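Local coordinates for protein desmoplakin (PDB 3R6N) that probably serves as a structural protein of the desmosome, its plakin-domain fragment forming a rigid rod of four spectrin repeats that carries an SH3 domain, at residues I268-P273 and P338-V343; D295-H300 and G322-L327. All blocks are in the same frame, centred on the assembly; numbering follows the deposited sequence.

Interaction 1: residues I268-P273 and P338-V343; sequences IVQLKP and PNPLAV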
loop_
_atom_site.group_PDB
_atom_site.type_symbol
_atom_site.label_atom_id
_atom_site.label_comp_id
_atom_site.label_asym_id
_atom_site.label_seq_id
_atom_site.Cartn_x
_atom_site.Cartn_y
_atom_site.Cartn_z
ATOM N N ILE A 268 3.931 -4.160 -8.857
ATOM C CA ILE A 268 4.691 -3.168 -8.107
ATOM C C ILE A 268 4.301 -1.743 -8.478
ATOM O O ILE A 268 4.284 -1.370 -9.649
ATOM C CB ILE A 268 6.205 -3.350 -8.281
ATOM C CG1 ILE A 268 6.638 -4.702 -7.714
ATOM C CG2 ILE A 268 6.952 -2.225 -7.581
ATOM C CD1 ILE A 268 6.274 -4.899 -6.261
ATOM N N VAL A 269 3.999 -0.955 -7.455
ATOM C CA VAL A 269 3.513 0.406 -7.620
ATOM C C VAL A 269 4.657 1.360 -7.985
ATOM O O VAL A 269 5.816 0.948 -8.033
ATOM C CB VAL A 269 2.827 0.867 -6.316
ATOM C CG1 VAL A 269 3.834 1.530 -5.392
ATOM C CG2 VAL A 269 1.653 1.783 -6.616
ATOM N N GLN A 270 4.335 2.626 -8.247
ATOM C CA GLN A 270 5.353 3.627 -8.558
ATOM C C GLN A 270 5.510 4.653 -7.444
ATOM O O GLN A 270 4.531 5.235 -6.982
ATOM C CB GLN A 270 5.026 4.346 -9.861
ATOM C CG GLN A 270 5.195 3.490 -11.092
ATOM C CD GLN A 270 5.349 4.313 -12.353
ATOM O OE1 GLN A 270 6.108 5.283 -12.386
ATOM N NE2 GLN A 270 4.628 3.930 -13.403
ATOM N N LEU A 271 6.750 4.888 -7.029
ATOM C CA LEU A 271 7.033 5.803 -5.927
ATOM C C LEU A 271 7.796 7.066 -6.337
ATOM O O LEU A 271 7.528 8.147 -5.822
ATOM C CB LEU A 271 7.795 5.075 -4.816
ATOM C CG LEU A 271 6.971 4.490 -3.667
ATOM C CD1 LEU A 271 5.693 3.861 -4.175
ATOM C CD2 LEU A 271 7.791 3.483 -2.871
ATOM N N LYS A 272 8.750 6.936 -7.251
ATOM C CA LYS A 272 9.586 8.079 -7.611
ATOM C C LYS A 272 8.787 9.314 -8.035
ATOM O O LYS A 272 9.121 10.431 -7.643
ATOM C CB LYS A 272 10.604 7.700 -8.686
ATOM C CG LYS A 272 11.656 6.725 -8.200
ATOM C CD LYS A 272 12.704 6.468 -9.263
ATOM C CE LYS A 272 13.717 5.445 -8.789
ATOM N NZ LYS A 272 14.447 5.923 -7.580
ATOM N N PRO A 273 7.729 9.119 -8.836
ATOM C CA PRO A 273 6.943 10.271 -9.296
ATOM C C PRO A 273 6.288 11.060 -8.162
ATOM O O PRO A 273 5.797 12.163 -8.391
ATOM C CB PRO A 273 5.881 9.629 -10.188
ATOM C CG PRO A 273 6.511 8.366 -10.665
ATOM C CD PRO A 273 7.315 7.871 -9.500
ATOM N N PRO A 338 1.695 -0.291 -14.539
ATOM C CA PRO A 338 3.007 -0.946 -14.504
ATOM C C PRO A 338 4.162 0.006 -14.195
ATOM O O PRO A 338 4.228 1.107 -14.746
ATOM C CB PRO A 338 3.145 -1.496 -15.920
ATOM C CG PRO A 338 2.420 -0.507 -16.752
ATOM C CD PRO A 338 1.251 -0.042 -15.922
ATOM N N ASN A 339 5.057 -0.425 -13.311
ATOM C CA ASN A 339 6.277 0.315 -13.027
ATOM C C ASN A 339 7.404 -0.167 -13.930
ATOM O O ASN A 339 7.918 -1.268 -13.750
ATOM C CB ASN A 339 6.665 0.167 -11.555
ATOM C CG ASN A 339 8.044 0.729 -11.253
ATOM O OD1 ASN A 339 8.705 1.296 -12.126
ATOM N ND2 ASN A 339 8.484 0.579 -10.009
ATOM N N PRO A 340 7.795 0.665 -14.905
ATOM C CA PRO A 340 8.786 0.293 -15.921
ATOM C C PRO A 340 10.135 -0.087 -15.311
ATOM O O PRO A 340 10.872 -0.872 -15.899
ATOM C CB PRO A 340 8.912 1.567 -16.762
ATOM C CG PRO A 340 8.480 2.664 -15.854
ATOM C CD PRO A 340 7.381 2.070 -15.031
ATOM N N LEU A 341 10.446 0.464 -14.143
ATOM C CA LEU A 341 11.681 0.128 -13.445
ATOM C C LEU A 341 11.646 -1.291 -12.888
ATOM O O LEU A 341 12.683 -1.936 -12.753
ATOM C CB LEU A 341 11.945 1.125 -12.317
ATOM C CG LEU A 341 12.376 2.519 -12.765
ATOM C CD1 LEU A 341 12.358 3.497 -11.600
ATOM C CD2 LEU A 341 13.755 2.457 -13.403
ATOM N N ALA A 342 10.448 -1.770 -12.560
ATOM C CA ALA A 342 10.276 -3.118 -12.030
ATOM C C ALA A 342 10.155 -4.147 -13.150
ATOM O O ALA A 342 10.770 -5.207 -13.096
ATOM C CB ALA A 342 9.067 -3.182 -11.115
ATOM N N VAL A 343 9.357 -3.830 -14.164
ATOM C CA VAL A 343 9.164 -4.731 -15.293
ATOM C C VAL A 343 10.467 -4.990 -16.043
ATOM O O VAL A 343 10.760 -6.125 -16.418
ATOM C CB VAL A 343 8.097 -4.195 -16.270
ATOM C CG1 VAL A 343 8.397 -4.644 -17.692
ATOM C CG2 VAL A 343 6.713 -4.645 -15.837
#
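Gln270 and Asn339 are the residues whose CA atoms come nearest, 5.6 Å apart, where 268-273, a loop that enters a 3-10 turn at Lys272, passes the first turn of helix 340-384. Asn339 is the N-cap of that helix. Its CG lies anti to the backbone N (chi1 171°), and OD1 accepts from Leu341 N at 2.8 Å, the donor standing 45° out of the carbonyl plane. Asparagine suits this place because its amide serves both segments: while OD1 caps the helix, ND2 gives a weak, bent bond to Val269 O at 3.3 Å. Gln270 lays its CG 3.7 Å from Asn339 CB, and the two amide planes are only 25° apart. The glutamine chain is long enough for NE2 to reach Pro338 O in a second weak bond of 3.2 Å and to lie beside Pro340 CD. Pro340, in the first turn of the helix, needs no amide hydrogen there. Further on, Ile268 CB meets Ala342 CB at 4.0 Å, the small alanine allowing this approach. Lys272 crosses Leu341 at about a right angle, CE on CD1, while its NZ forms a salt bridge with Asp123. Phe204 of helix 167-225 touches both Ile268 and Ala342, so the junction, which follows helix 234-265 and opens helix 340-384, packs against that long helix, while Gln270 bonds through its backbone to Ile335.

Interaction 2: residues D295-H300 and G322-L327; sequences DQKIVH and GGVDML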
loop_
_atom_site.group_PDB
_atom_site.type_symbol
_atom_site.label_atom_id
_atom_site.label_comp_id
_atom_site.label_asym_id
_atom_site.label_seq_id
_atom_site.Cartn_x
_atom_site.Cartn_y
_atom_site.Cartn_z
ATOM N N ASP A 295 -16.165 21.263 -2.478
ATOM C CA ASP A 295 -17.132 22.102 -3.175
ATOM C C ASP A 295 -17.357 21.830 -4.656
ATOM O O ASP A 295 -16.703 22.424 -5.522
ATOM C CB ASP A 295 -16.811 23.579 -2.978
ATOM C CG ASP A 295 -18.057 24.432 -2.950
ATOM O OD1 ASP A 295 -19.137 23.904 -3.269
ATOM O OD2 ASP A 295 -17.959 25.619 -2.595
ATOM N N GLN A 296 -18.297 20.933 -4.928
ATOM C CA GLN A 296 -18.744 20.669 -6.293
ATOM C C GLN A 296 -17.675 20.022 -7.163
ATOM O O GLN A 296 -17.942 19.662 -8.309
ATOM C CB GLN A 296 -19.262 21.941 -6.971
ATOM C CG GLN A 296 -20.465 22.566 -6.278
ATOM C CD GLN A 296 -21.568 21.569 -6.005
ATOM O OE1 GLN A 296 -21.909 20.750 -6.859
ATOM N NE2 GLN A 296 -22.125 21.622 -4.800
ATOM N N LYS A 297 -16.470 19.875 -6.624
ATOM C CA LYS A 297 -15.411 19.139 -7.310
ATOM C C LYS A 297 -15.132 17.859 -6.539
ATOM O O LYS A 297 -14.665 17.894 -5.399
ATOM C CB LYS A 297 -14.144 19.992 -7.474
ATOM C CG LYS A 297 -14.226 20.988 -8.634
ATOM C CD LYS A 297 -13.036 21.936 -8.671
ATOM C CE LYS A 297 -13.217 23.005 -9.746
ATOM N NZ LYS A 297 -12.202 24.092 -9.616
ATOM N N ILE A 298 -15.444 16.729 -7.165
ATOM C CA ILE A 298 -15.409 15.436 -6.488
ATOM C C ILE A 298 -14.660 14.365 -7.284
ATOM O O ILE A 298 -14.845 14.234 -8.494
ATOM C CB ILE A 298 -16.848 14.937 -6.180
ATOM C CG1 ILE A 298 -16.887 13.417 -6.015
ATOM C CG2 ILE A 298 -17.810 15.359 -7.271
ATOM C CD1 ILE A 298 -16.472 12.938 -4.644
ATOM N N VAL A 299 -13.809 13.610 -6.592
ATOM C CA VAL A 299 -13.181 12.419 -7.161
ATOM C C VAL A 299 -13.587 11.180 -6.371
ATOM O O VAL A 299 -13.652 11.208 -5.142
ATOM C CB VAL A 299 -11.631 12.516 -7.204
ATOM C CG1 VAL A 299 -11.185 13.456 -8.314
ATOM C CG2 VAL A 299 -11.068 12.945 -5.857
ATOM N N HIS A 300 -13.868 10.096 -7.084
ATOM C CA HIS A 300 -14.319 8.863 -6.454
ATOM C C HIS A 300 -13.196 7.844 -6.324
ATOM O O HIS A 300 -12.314 7.763 -7.180
ATOM C CB HIS A 300 -15.475 8.241 -7.242
ATOM C CG HIS A 300 -16.697 9.101 -7.310
ATOM N ND1 HIS A 300 -16.971 9.924 -8.385
ATOM C CD2 HIS A 300 -17.722 9.267 -6.442
ATOM C CE1 HIS A 300 -18.107 10.558 -8.172
ATOM N NE2 HIS A 300 -18.585 10.179 -6.998
ATOM N N GLY A 322 -12.857 13.465 -15.796
ATOM C CA GLY A 322 -13.784 14.235 -16.602
ATOM C C GLY A 322 -13.128 15.501 -17.117
ATOM O O GLY A 322 -13.796 16.498 -17.376
ATOM N N GLY A 323 -11.809 15.459 -17.261
ATOM C CA GLY A 323 -11.051 16.605 -17.728
ATOM C C GLY A 323 -11.067 17.734 -16.718
ATOM O O GLY A 323 -10.644 18.854 -17.008
ATOM N N VAL A 324 -11.552 17.428 -15.520
ATOM C CA VAL A 324 -11.685 18.420 -14.462
ATOM C C VAL A 324 -10.400 18.580 -13.650
ATOM O O VAL A 324 -9.979 17.662 -12.949
ATOM C CB VAL A 324 -12.837 18.052 -13.514
ATOM C CG1 VAL A 324 -13.073 19.163 -12.499
ATOM C CG2 VAL A 324 -14.101 17.769 -14.312
ATOM N N ASP A 325 -9.778 19.750 -13.758
ATOM C CA ASP A 325 -8.616 20.075 -12.942
ATOM C C ASP A 325 -9.057 20.257 -11.499
ATOM O O ASP A 325 -10.095 20.858 -11.235
ATOM C CB ASP A 325 -7.947 21.361 -13.437
ATOM C CG ASP A 325 -7.026 21.129 -14.623
ATOM O OD1 ASP A 325 -7.061 20.022 -15.205
ATOM O OD2 ASP A 325 -6.264 22.059 -14.976
ATOM N N MET A 326 -8.270 19.736 -10.565
ATOM C CA MET A 326 -8.551 19.933 -9.148
ATOM C C MET A 326 -7.353 19.627 -8.251
ATOM O O MET A 326 -6.480 18.835 -8.603
ATOM C CB MET A 326 -9.777 19.124 -8.715
ATOM C CG MET A 326 -9.628 17.616 -8.823
ATOM S SD MET A 326 -11.138 16.760 -8.318
ATOM C CE MET A 326 -12.226 17.139 -9.687
ATOM N N LEU A 327 -7.319 20.287 -7.098
ATOM C CA LEU A 327 -6.290 20.047 -6.097
ATOM C C LEU A 327 -6.757 18.987 -5.124
ATOM O O LEU A 327 -7.619 19.248 -4.285
ATOM C CB LEU A 327 -5.985 21.324 -5.319
ATOM C CG LEU A 327 -5.321 22.463 -6.079
ATOM C CD1 LEU A 327 -5.295 23.712 -5.219
ATOM C CD2 LEU A 327 -3.919 22.056 -6.503
#
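The side chains of Val299 and Met326 lie alongside each other, running opposite ways, and join two parts of the SH3 domain: the RT-loop hairpin 292-299 and strand 326-329, which follows the distal loop at one end of the five-stranded antiparallel sheet. No hydrogen bond links the two segments, whose closest CA atoms, those of Lys297 and Met326, are 7.1 Å apart; the gap is filled by side chains.

Met326 does most of the filling. Its CB points toward the hairpin, and CG sits between the backbone N and the carbonyl carbon (chi1 64°). Beyond an extended chi2, the bend at chi3 (72°) turns CE so that the methyl is 4.1 Å from Lys297 CB and equally far from Ile298 O. A flexible, unbranched thioether suits this place, since it can thread between a valine and the aliphatic part of a lysine. Val299, buried and beta-branched as befits a strand, offers CG1 to the sulfur.

Lys297 works differently. Its chain is extended beyond CG and runs out past the distal loop, with CG 4.4 Å from Val324 CG1 and CD 4.0 Å from Asp325 O. Lysine fits this exposed rim because its methylenes can pack while the charged end can remain at the surface. Asp325 CB points away from the hairpin, and OD2 forms a salt bridge with Lys308. Backbone bonds of Val299 to Tyr292 and of Met326 to Val318 tie each residue into its own sheet. Between them, Met326 SD rests beside Val299 CG1, with CE 4.1 Å from the same methyl.

Interaction 2 is nested within the chain loop that interaction 1 closes, yet the two do not touch: their centres are 26 Å apart and their nearest atoms about 14 Å. Interaction 1 lies where the chain leaves the spectrin-repeat helices and returns to them, bringing together the approaches to the SH3 domain; interaction 2 packs the two sheets of that domain against each other. Both are partly buried, combining buried residues with an exposed rim. Their chemistry differs: weak amide-to-carbonyl bonds across the segments, beside a capping bond inside 338-343, suit a junction of irregular chain, whereas the pairing of strands elsewhere leaves interaction 2 to apolar side chains and lysine methylenes.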